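Local coordinates for uncharacterized protein (Legionella longbeachae NSW150, PDB 4JZA) that probably removes the 3-phosphate from phosphoinositide lipids, and so may interfere with lipid metabolism in cells infected by the pathogen, at residues A[464-478]-A[524-536]. Numbering follows the deposited sequence.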
ATOM      1  N   ASN A 464      -7.837  18.751 -17.606  1.00 53.27           N
ATOM      2  CA  ASN A 464      -7.780  19.869 -16.685  1.00 52.91           C
ATOM      3  C   ASN A 464      -7.175  19.410 -15.399  1.00 46.67           C
ATOM      4  O   ASN A 464      -7.541  18.387 -14.891  1.00 46.81           O
ATOM      5  CB  ASN A 464      -9.169  20.454 -16.475  1.00 57.76           C
ATOM      6  CG  ASN A 464      -9.789  20.958 -17.781  1.00 65.05           C
ATOM      7  OD1 ASN A 464     -10.208  20.179 -18.647  1.00 67.38           O
ATOM      8  ND2 ASN A 464      -9.818  22.271 -17.940  1.00 72.80           N
ATOM      9  N   ASN A 465      -6.191  20.151 -14.917  1.00 48.77           N
ATOM     10  CA  ASN A 465      -5.569  19.904 -13.634  1.00 49.76           C
ATOM     11  C   ASN A 465      -5.731  21.087 -12.687  1.00 51.56           C
ATOM     12  O   ASN A 465      -5.500  22.214 -13.095  1.00 50.00           O
ATOM     13  CB  ASN A 465      -4.084  19.665 -13.786  1.00 47.89           C
ATOM     14  CG  ASN A 465      -3.460  19.313 -12.482  1.00 47.66           C
ATOM     15  OD1 ASN A 465      -2.667  20.065 -11.930  1.00 51.13           O
ATOM     16  ND2 ASN A 465      -3.887  18.206 -11.934  1.00 46.72           N
ATOM     17  N   HIS A 466      -6.077  20.812 -11.423  1.00 51.16           N
ATOM     18  CA  HIS A 466      -6.315  21.853 -10.434  1.00 48.67           C
ATOM     19  C   HIS A 466      -5.442  21.699  -9.247  1.00 47.90           C
ATOM     20  O   HIS A 466      -5.732  20.921  -8.328  1.00 47.24           O
ATOM     21  CB  HIS A 466      -7.754  21.870 -10.017  1.00 52.53           C
ATOM     22  CG  HIS A 466      -8.661  22.177 -11.154  1.00 53.21           C
ATOM     23  ND1 HIS A 466      -8.653  23.396 -11.786  1.00 49.50           N
ATOM     24  CD2 HIS A 466      -9.538  21.401 -11.819  1.00 53.28           C
ATOM     25  CE1 HIS A 466      -9.524  23.368 -12.772  1.00 56.66           C
ATOM     26  NE2 HIS A 466     -10.079  22.168 -12.808  1.00 57.27           N
ATOM     27  N   PRO A 467      -4.334  22.431  -9.272  1.00 45.13           N
ATOM     28  CA  PRO A 467      -3.415  22.342  -8.181  1.00 44.84           C
ATOM     29  C   PRO A 467      -3.988  23.173  -7.091  1.00 43.34           C
ATOM     30  O   PRO A 467      -4.775  24.050  -7.366  1.00 42.80           O
ATOM     31  CB  PRO A 467      -2.133  22.946  -8.756  1.00 45.75           C
ATOM     32  CG  PRO A 467      -2.576  23.857  -9.839  1.00 43.57           C
ATOM     33  CD  PRO A 467      -3.814  23.239 -10.386  1.00 44.52           C
ATOM     34  N   TYR A 468      -3.635  22.860  -5.860  1.00 45.01           N
ATOM     35  CA  TYR A 468      -3.974  23.702  -4.707  1.00 46.24           C
ATOM     36  C   TYR A 468      -2.981  23.311  -3.579  1.00 49.30           C
ATOM     37  O   TYR A 468      -3.205  22.374  -2.810  1.00 48.43           O
ATOM     38  CB  TYR A 468      -5.456  23.594  -4.282  1.00 43.14           C
ATOM     39  CG  TYR A 468      -5.781  24.568  -3.181  1.00 44.27           C
ATOM     40  CD1 TYR A 468      -5.588  25.923  -3.375  1.00 48.57           C
ATOM     41  CD2 TYR A 468      -6.232  24.148  -1.935  1.00 46.39           C
ATOM     42  CE1 TYR A 468      -5.836  26.843  -2.375  1.00 51.41           C
ATOM     43  CE2 TYR A 468      -6.490  25.064  -0.918  1.00 46.83           C
ATOM     44  CZ  TYR A 468      -6.285  26.407  -1.152  1.00 49.90           C
ATOM     45  OH  TYR A 468      -6.513  27.360  -0.215  1.00 49.29           O
ATOM     46  N   ASN A 469      -1.863  24.023  -3.533  1.00 52.91           N
ATOM     47  CA  ASN A 469      -0.745  23.656  -2.686  1.00 56.25           C
ATOM     48  C   ASN A 469       0.034  24.902  -2.180  1.00 56.02           C
ATOM     49  O   ASN A 469      -0.014  25.982  -2.789  1.00 59.03           O
ATOM     50  CB  ASN A 469       0.157  22.705  -3.468  1.00 56.88           C
ATOM     51  CG  ASN A 469       1.185  22.024  -2.581  1.00 70.88           C
ATOM     52  OD1 ASN A 469       0.910  21.684  -1.403  1.00 73.51           O
ATOM     53  ND2 ASN A 469       2.414  21.865  -3.120  1.00 77.49           N
HETATM   54  N   MSE A 470       0.713  24.755  -1.046  1.00 57.58           N
HETATM   55  CA  MSE A 470       1.477  25.836  -0.434  1.00 59.30           C
HETATM   56  C   MSE A 470       2.909  25.417  -0.321  1.00 61.91           C
HETATM   57  O   MSE A 470       3.200  24.353   0.229  1.00 60.23           O
HETATM   58  CB  MSE A 470       0.912  26.066   0.968  1.00 62.62           C
HETATM   59  CG  MSE A 470       1.594  27.209   1.720  1.00 73.35           C
HETATM   60 SE   MSE A 470       1.292  28.938   0.810  0.78 82.09          SE
HETATM   61  CE  MSE A 470      -0.291  29.477   1.871  1.00 84.82           C
ATOM     62  N   ALA A 471       3.820  26.229  -0.850  1.00 65.27           N
ATOM     63  CA  ALA A 471       5.255  26.066  -0.561  1.00 73.52           C
ATOM     64  C   ALA A 471       6.087  27.272  -0.143  1.00 71.68           C
ATOM     65  O   ALA A 471       6.317  27.494   1.035  1.00 67.38           O
ATOM     66  CB  ALA A 471       5.979  25.470  -1.762  1.00 76.88           C
ATOM     67  N   LYS A 472       6.538  28.041  -1.116  1.00 78.40           N
ATOM     68  CA  LYS A 472       7.136  29.328  -0.864  1.00 83.59           C
ATOM     69  C   LYS A 472       5.929  30.257  -1.047  1.00 75.33           C
ATOM     70  O   LYS A 472       5.706  31.189  -0.274  1.00 63.15           O
ATOM     71  CB  LYS A 472       8.186  29.590  -1.942  1.00 99.83           C
ATOM     72  CG  LYS A 472       8.841  30.956  -1.886  1.00107.50           C
ATOM     73  CD  LYS A 472      10.053  30.941  -0.973  1.00114.89           C
ATOM     74  CE  LYS A 472      10.645  32.335  -0.826  1.00117.67           C
ATOM     75  NZ  LYS A 472      11.217  32.517   0.530  1.00118.86           N
ATOM     76  N   ARG A 473       5.135  29.952  -2.070  1.00 72.98           N
ATOM     77  CA  ARG A 473       3.919  30.701  -2.403  1.00 74.90           C
ATOM     78  C   ARG A 473       2.717  29.756  -2.556  1.00 67.67           C
ATOM     79  O   ARG A 473       2.883  28.566  -2.589  1.00 71.59           O
ATOM     80  CB  ARG A 473       4.153  31.463  -3.709  1.00 76.13           C
ATOM     81  CG  ARG A 473       4.683  30.576  -4.841  1.00 78.65           C
ATOM     82  CD  ARG A 473       4.826  31.326  -6.158  1.00 81.47           C
ATOM     83  NE  ARG A 473       5.018  30.419  -7.292  1.00 80.19           N
ATOM     84  CZ  ARG A 473       4.038  29.922  -8.049  1.00 82.08           C
ATOM     85  NH1 ARG A 473       2.758  30.215  -7.819  1.00 82.05           N
ATOM     86  NH2 ARG A 473       4.329  29.116  -9.056  1.00 81.01           N
ATOM     87  N   LEU A 474       1.516  30.288  -2.666  1.00 62.37           N
ATOM     88  CA  LEU A 474       0.373  29.459  -2.960  1.00 61.14           C
ATOM     89  C   LEU A 474       0.465  29.000  -4.401  1.00 60.85           C
ATOM     90  O   LEU A 474       0.939  29.751  -5.245  1.00 62.61           O
ATOM     91  CB  LEU A 474      -0.919  30.252  -2.780  1.00 60.60           C
ATOM     92  CG  LEU A 474      -2.227  29.453  -2.892  1.00 59.52           C
ATOM     93  CD1 LEU A 474      -2.344  28.329  -1.870  1.00 59.27           C
ATOM     94  CD2 LEU A 474      -3.416  30.385  -2.759  1.00 59.12           C
ATOM     95  N   TYR A 475       0.019  27.773  -4.681  1.00 58.59           N
ATOM     96  CA  TYR A 475      -0.114  27.265  -6.070  1.00 57.38           C
ATOM     97  C   TYR A 475      -1.575  26.933  -6.313  1.00 53.40           C
ATOM     98  O   TYR A 475      -2.193  26.248  -5.484  1.00 49.85           O
ATOM     99  CB  TYR A 475       0.694  25.993  -6.277  1.00 58.59           C
ATOM    100  CG  TYR A 475       2.184  26.181  -6.277  1.00 62.04           C
ATOM    101  CD1 TYR A 475       2.901  26.226  -5.078  1.00 60.94           C
ATOM    102  CD2 TYR A 475       2.891  26.281  -7.482  1.00 64.77           C
ATOM    103  CE1 TYR A 475       4.271  26.395  -5.074  1.00 65.03           C
ATOM    104  CE2 TYR A 475       4.263  26.446  -7.486  1.00 68.69           C
ATOM    105  CZ  TYR A 475       4.951  26.508  -6.280  1.00 68.77           C
ATOM    106  OH  TYR A 475       6.323  26.679  -6.285  1.00 69.31           O
ATOM    107  N   TYR A 476      -2.132  27.427  -7.411  1.00 49.77           N
ATOM    108  CA  TYR A 476      -3.554  27.291  -7.706  1.00 49.59           C
ATOM    109  C   TYR A 476      -3.792  27.417  -9.198  1.00 50.83           C
ATOM    110  O   TYR A 476      -2.873  27.710  -9.942  1.00 50.57           O
ATOM    111  CB  TYR A 476      -4.364  28.344  -6.965  1.00 51.46           C
ATOM    112  CG  TYR A 476      -3.933  29.752  -7.260  1.00 51.81           C
ATOM    113  CD1 TYR A 476      -2.821  30.294  -6.650  1.00 52.75           C
ATOM    114  CD2 TYR A 476      -4.637  30.538  -8.151  1.00 51.11           C
ATOM    115  CE1 TYR A 476      -2.424  31.584  -6.919  1.00 54.75           C
ATOM    116  CE2 TYR A 476      -4.246  31.827  -8.424  1.00 52.50           C
ATOM    117  CZ  TYR A 476      -3.138  32.343  -7.805  1.00 52.21           C
ATOM    118  OH  TYR A 476      -2.750  33.627  -8.075  1.00 51.04           O
ATOM    119  N   THR A 477      -5.013  27.162  -9.649  1.00 54.46           N
ATOM    120  CA  THR A 477      -5.307  27.340 -11.062  1.00 54.15           C
ATOM    121  C   THR A 477      -5.287  28.818 -11.417  1.00 58.56           C
ATOM    122  O   THR A 477      -5.976  29.624 -10.812  1.00 56.98           O
ATOM    123  CB  THR A 477      -6.690  26.783 -11.422  1.00 55.44           C
ATOM    124  OG1 THR A 477      -6.915  25.562 -10.716  1.00 54.88           O
ATOM    125  CG2 THR A 477      -6.777  26.515 -12.896  1.00 55.83           C
ATOM    126  N   GLN A 478      -4.504  29.161 -12.426  1.00 65.32           N
ATOM    127  CA  GLN A 478      -4.386  30.534 -12.874  1.00 70.79           C
ATOM    128  C   GLN A 478      -5.620  30.956 -13.650  1.00 72.32           C
ATOM    129  O   GLN A 478      -6.313  30.124 -14.219  1.00 73.50           O
ATOM    130  CB  GLN A 478      -3.129  30.714 -13.722  1.00 71.69           C
ATOM    131  CG  GLN A 478      -1.837  30.392 -12.994  1.00 72.19           C
ATOM    132  CD  GLN A 478      -1.584  31.305 -11.810  1.00 82.08           C
ATOM    133  OE1 GLN A 478      -1.196  32.456 -11.973  1.00 90.24           O
ATOM    134  NE2 GLN A 478      -1.790  30.790 -10.610  1.00 84.47           N
ATOM    135  N   TYR A 524      -9.561  30.829  -1.960  1.00 50.53           N
ATOM    136  CA  TYR A 524      -8.931  30.107  -3.071  1.00 51.41           C
ATOM    137  C   TYR A 524      -9.341  28.643  -3.089  1.00 51.93           C
ATOM    138  O   TYR A 524      -9.417  28.050  -4.144  1.00 49.76           O
ATOM    139  CB  TYR A 524      -7.406  30.151  -2.977  1.00 53.36           C
ATOM    140  CG  TYR A 524      -6.780  31.445  -3.370  1.00 53.40           C
ATOM    141  CD1 TYR A 524      -6.608  31.777  -4.708  1.00 56.85           C
ATOM    142  CD2 TYR A 524      -6.343  32.329  -2.417  1.00 53.85           C
ATOM    143  CE1 TYR A 524      -6.037  32.969  -5.080  1.00 55.25           C
ATOM    144  CE2 TYR A 524      -5.783  33.528  -2.777  1.00 55.08           C
ATOM    145  CZ  TYR A 524      -5.621  33.834  -4.105  1.00 56.16           C
ATOM    146  OH  TYR A 524      -5.066  35.045  -4.428  1.00 56.17           O
ATOM    147  N   ALA A 525      -9.545  28.064  -1.914  1.00 50.73           N
ATOM    148  CA  ALA A 525      -9.980  26.687  -1.821  1.00 51.36           C
ATOM    149  C   ALA A 525     -11.339  26.560  -2.491  1.00 48.75           C
ATOM    150  O   ALA A 525     -11.568  25.673  -3.306  1.00 50.83           O
ATOM    151  CB  ALA A 525     -10.044  26.223  -0.361  1.00 52.29           C
ATOM    152  N   GLY A 526     -12.241  27.451  -2.160  1.00 45.92           N
ATOM    153  CA  GLY A 526     -13.558  27.403  -2.754  1.00 46.25           C
ATOM    154  C   GLY A 526     -13.545  27.639  -4.239  1.00 43.15           C
ATOM    155  O   GLY A 526     -14.343  27.037  -4.997  1.00 40.19           O
ATOM    156  N   ARG A 527     -12.646  28.507  -4.668  1.00 42.31           N
ATOM    157  CA  ARG A 527     -12.572  28.801  -6.072  1.00 45.89           C
ATOM    158  C   ARG A 527     -12.257  27.504  -6.794  1.00 50.03           C
ATOM    159  O   ARG A 527     -12.921  27.178  -7.805  1.00 50.99           O
ATOM    160  CB  ARG A 527     -11.533  29.858  -6.374  1.00 48.37           C
ATOM    161  CG  ARG A 527     -11.260  30.046  -7.865  1.00 50.12           C
ATOM    162  CD  ARG A 527     -10.511  31.353  -8.121  1.00 52.80           C
ATOM    163  NE  ARG A 527     -10.034  31.440  -9.490  1.00 54.13           N
ATOM    164  CZ  ARG A 527      -8.940  30.851  -9.962  1.00 53.56           C
ATOM    165  NH1 ARG A 527      -8.163  30.113  -9.175  1.00 56.49           N
ATOM    166  NH2 ARG A 527      -8.622  31.000 -11.248  1.00 52.81           N
ATOM    167  N   GLU A 528     -11.282  26.747  -6.264  1.00 46.96           N
ATOM    168  CA  GLU A 528     -10.922  25.457  -6.847  1.00 48.03           C
ATOM    169  C   GLU A 528     -12.067  24.438  -6.950  1.00 44.30           C
ATOM    170  O   GLU A 528     -12.142  23.694  -7.913  1.00 46.41           O
ATOM    171  CB  GLU A 528      -9.774  24.819  -6.070  1.00 50.61           C
ATOM    172  CG  GLU A 528      -8.486  25.597  -6.173  1.00 55.38           C
ATOM    173  CD  GLU A 528      -7.951  25.770  -7.582  1.00 57.73           C
ATOM    174  OE1 GLU A 528      -8.065  24.890  -8.405  1.00 58.85           O
ATOM    175  OE2 GLU A 528      -7.355  26.784  -7.887  1.00 52.01           O
ATOM    176  N   LEU A 529     -12.908  24.372  -5.938  1.00 41.46           N
ATOM    177  CA  LEU A 529     -13.936  23.395  -5.907  1.00 43.94           C
ATOM    178  C   LEU A 529     -14.964  23.789  -6.910  1.00 47.81           C
ATOM    179  O   LEU A 529     -15.550  22.913  -7.571  1.00 50.66           O
ATOM    180  CB  LEU A 529     -14.552  23.316  -4.521  1.00 47.37           C
ATOM    181  CG  LEU A 529     -13.624  22.792  -3.424  1.00 48.19           C
ATOM    182  CD1 LEU A 529     -14.371  22.860  -2.113  1.00 53.39           C
ATOM    183  CD2 LEU A 529     -13.193  21.367  -3.671  1.00 50.11           C
ATOM    184  N   PHE A 530     -15.184  25.106  -7.028  1.00 46.18           N
ATOM    185  CA  PHE A 530     -16.102  25.621  -8.041  1.00 44.44           C
ATOM    186  C   PHE A 530     -15.578  25.435  -9.456  1.00 45.15           C
ATOM    187  O   PHE A 530     -16.320  25.010 -10.338  1.00 46.37           O
ATOM    188  CB  PHE A 530     -16.447  27.085  -7.811  1.00 43.64           C
ATOM    189  CG  PHE A 530     -17.643  27.275  -6.952  1.00 41.67           C
ATOM    190  CD1 PHE A 530     -18.885  27.132  -7.477  1.00 39.85           C
ATOM    191  CD2 PHE A 530     -17.516  27.582  -5.612  1.00 41.37           C
ATOM    192  CE1 PHE A 530     -19.993  27.286  -6.688  1.00 40.50           C
ATOM    193  CE2 PHE A 530     -18.618  27.751  -4.805  1.00 39.75           C
ATOM    194  CZ  PHE A 530     -19.867  27.611  -5.351  1.00 41.28           C
ATOM    195  N   LEU A 531     -14.305  25.721  -9.690  1.00 44.76           N
ATOM    196  CA  LEU A 531     -13.747  25.418 -10.981  1.00 43.53           C
ATOM    197  C   LEU A 531     -13.892  23.966 -11.286  1.00 44.91           C
ATOM    198  O   LEU A 531     -14.318  23.659 -12.370  1.00 46.80           O
ATOM    199  CB  LEU A 531     -12.290  25.775 -11.045  1.00 46.32           C
ATOM    200  CG  LEU A 531     -12.044  27.277 -10.981  1.00 48.95           C
ATOM    201  CD1 LEU A 531     -10.552  27.439 -10.945  1.00 50.63           C
ATOM    202  CD2 LEU A 531     -12.642  28.028 -12.167  1.00 49.61           C
ATOM    203  N   SER A 532     -13.573  23.057 -10.351  1.00 47.47           N
ATOM    204  CA  SER A 532     -13.592  21.627 -10.677  1.00 46.84           C
ATOM    205  C   SER A 532     -15.051  21.149 -10.864  1.00 45.19           C
ATOM    206  O   SER A 532     -15.355  20.401 -11.793  1.00 41.87           O
ATOM    207  CB  SER A 532     -12.735  20.778  -9.686  1.00 50.74           C
ATOM    208  OG  SER A 532     -13.342  20.606  -8.421  1.00 59.80           O
ATOM    209  N   SER A 533     -15.975  21.663 -10.056  1.00 46.09           N
ATOM    210  CA  SER A 533     -17.377  21.243 -10.145  1.00 44.54           C
ATOM    211  C   SER A 533     -17.989  21.725 -11.436  1.00 46.48           C
ATOM    212  O   SER A 533     -18.756  20.992 -12.056  1.00 50.92           O
ATOM    213  CB  SER A 533     -18.214  21.727  -8.952  1.00 43.07           C
ATOM    214  OG  SER A 533     -18.017  20.941  -7.787  1.00 41.59           O
ATOM    215  N   LEU A 534     -17.660  22.946 -11.857  1.00 48.23           N
ATOM    216  CA  LEU A 534     -18.287  23.526 -13.078  1.00 48.22           C
ATOM    217  C   LEU A 534     -17.833  22.757 -14.329  1.00 47.95           C
ATOM    218  O   LEU A 534     -18.660  22.356 -15.109  1.00 48.50           O
ATOM    219  CB  LEU A 534     -18.032  25.042 -13.201  1.00 47.04           C
ATOM    220  CG  LEU A 534     -18.807  25.867 -12.164  1.00 47.53           C
ATOM    221  CD1 LEU A 534     -18.273  27.276 -12.124  1.00 46.89           C
ATOM    222  CD2 LEU A 534     -20.308  25.893 -12.395  1.00 49.01           C
ATOM    223  N   GLU A 535     -16.537  22.474 -14.445  1.00 49.21           N
ATOM    224  CA  GLU A 535     -16.033  21.610 -15.478  1.00 49.78           C
ATOM    225  C   GLU A 535     -16.821  20.321 -15.553  1.00 50.79           C
ATOM    226  O   GLU A 535     -17.146  19.883 -16.653  1.00 53.62           O
ATOM    227  CB  GLU A 535     -14.582  21.273 -15.242  1.00 49.27           C
ATOM    228  CG  GLU A 535     -13.681  22.470 -15.402  1.00 53.17           C
ATOM    229  CD  GLU A 535     -12.218  22.202 -15.038  1.00 57.58           C
ATOM    230  OE1 GLU A 535     -11.807  21.044 -14.695  1.00 55.93           O
ATOM    231  OE2 GLU A 535     -11.467  23.198 -15.096  1.00 59.21           O
ATOM    232  N   GLN A 536     -17.138  19.710 -14.410  1.00 48.81           N
ATOM    233  CA  GLN A 536     -17.859  18.430 -14.435  1.00 46.31           C
ATOM    234  C   GLN A 536     -19.271  18.674 -14.841  1.00 44.12           C
ATOM    235  O   GLN A 536     -19.863  17.857 -15.525  1.00 45.87           O
ATOM    236  CB  GLN A 536     -17.891  17.722 -13.089  1.00 45.61           C
ATOM    237  CG  GLN A 536     -16.544  17.290 -12.579  1.00 48.04           C
ATOM    238  CD  GLN A 536     -16.063  16.036 -13.189  1.00 50.24           C
ATOM    239  OE1 GLN A 536     -16.800  15.378 -13.921  1.00 55.80           O
ATOM    240  NE2 GLN A 536     -14.807  15.678 -12.903  1.00 49.59           N
TER
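Tyr524, in the first turn of helix 524-542, lays one ring face under Leu474: CD2 of Leu474 stands 3.7 Å from the Tyr524 ring centroid, a CH-pi contact suited to a methyl-tipped branch. The Tyr524 ring also sends CE1 over the centre of the Tyr476 ring, the planes inclined at 49°. Ala525, small enough to let a ring near the backbone, places its CA over a face of Tyr468.

Arg527 reaches past the Tyr476 edge with CG anti to its own N (chi1 171°) and the chain extended to NE. Arginine's length lets two N-H groups share one carbonyl oxygen: NH1 and NH2 both donate to Thr477 O, NH1 at 2.8 Å, while NE is held by Val511 O.

Glu528, its chain folded back at the second torsion, gives Thr477 two acceptors: Thr477 N bonds OE2 at 3.0 Å, and Thr477 OG1 donates to OE1 at 2.7 Å along its syn lone pair. These bonds hold the chain just beyond the antiparallel hairpin of strands 469-470 and 474-475, which follows edge strand 462-465 of the mixed sheet in this alpha-beta fold.

Leu531 offers an apolar methyl, CD1, to Thr477 CB and the Arg527 guanidinium face.

Glu535 receives His466 NE2 on OE1 at 2.8 Å, the hydrogen bond nearly straight (168°), though NE2 lies above the carboxylate plane. Histidine suits because both ring nitrogens can donate, as here, consistent with a cationic ring: a relay from ND1 through Thr477 OG1 to Glu528 OE1 joins the two carboxylates. Tyr508 OH and Gln415 NE2 also bond Glu535.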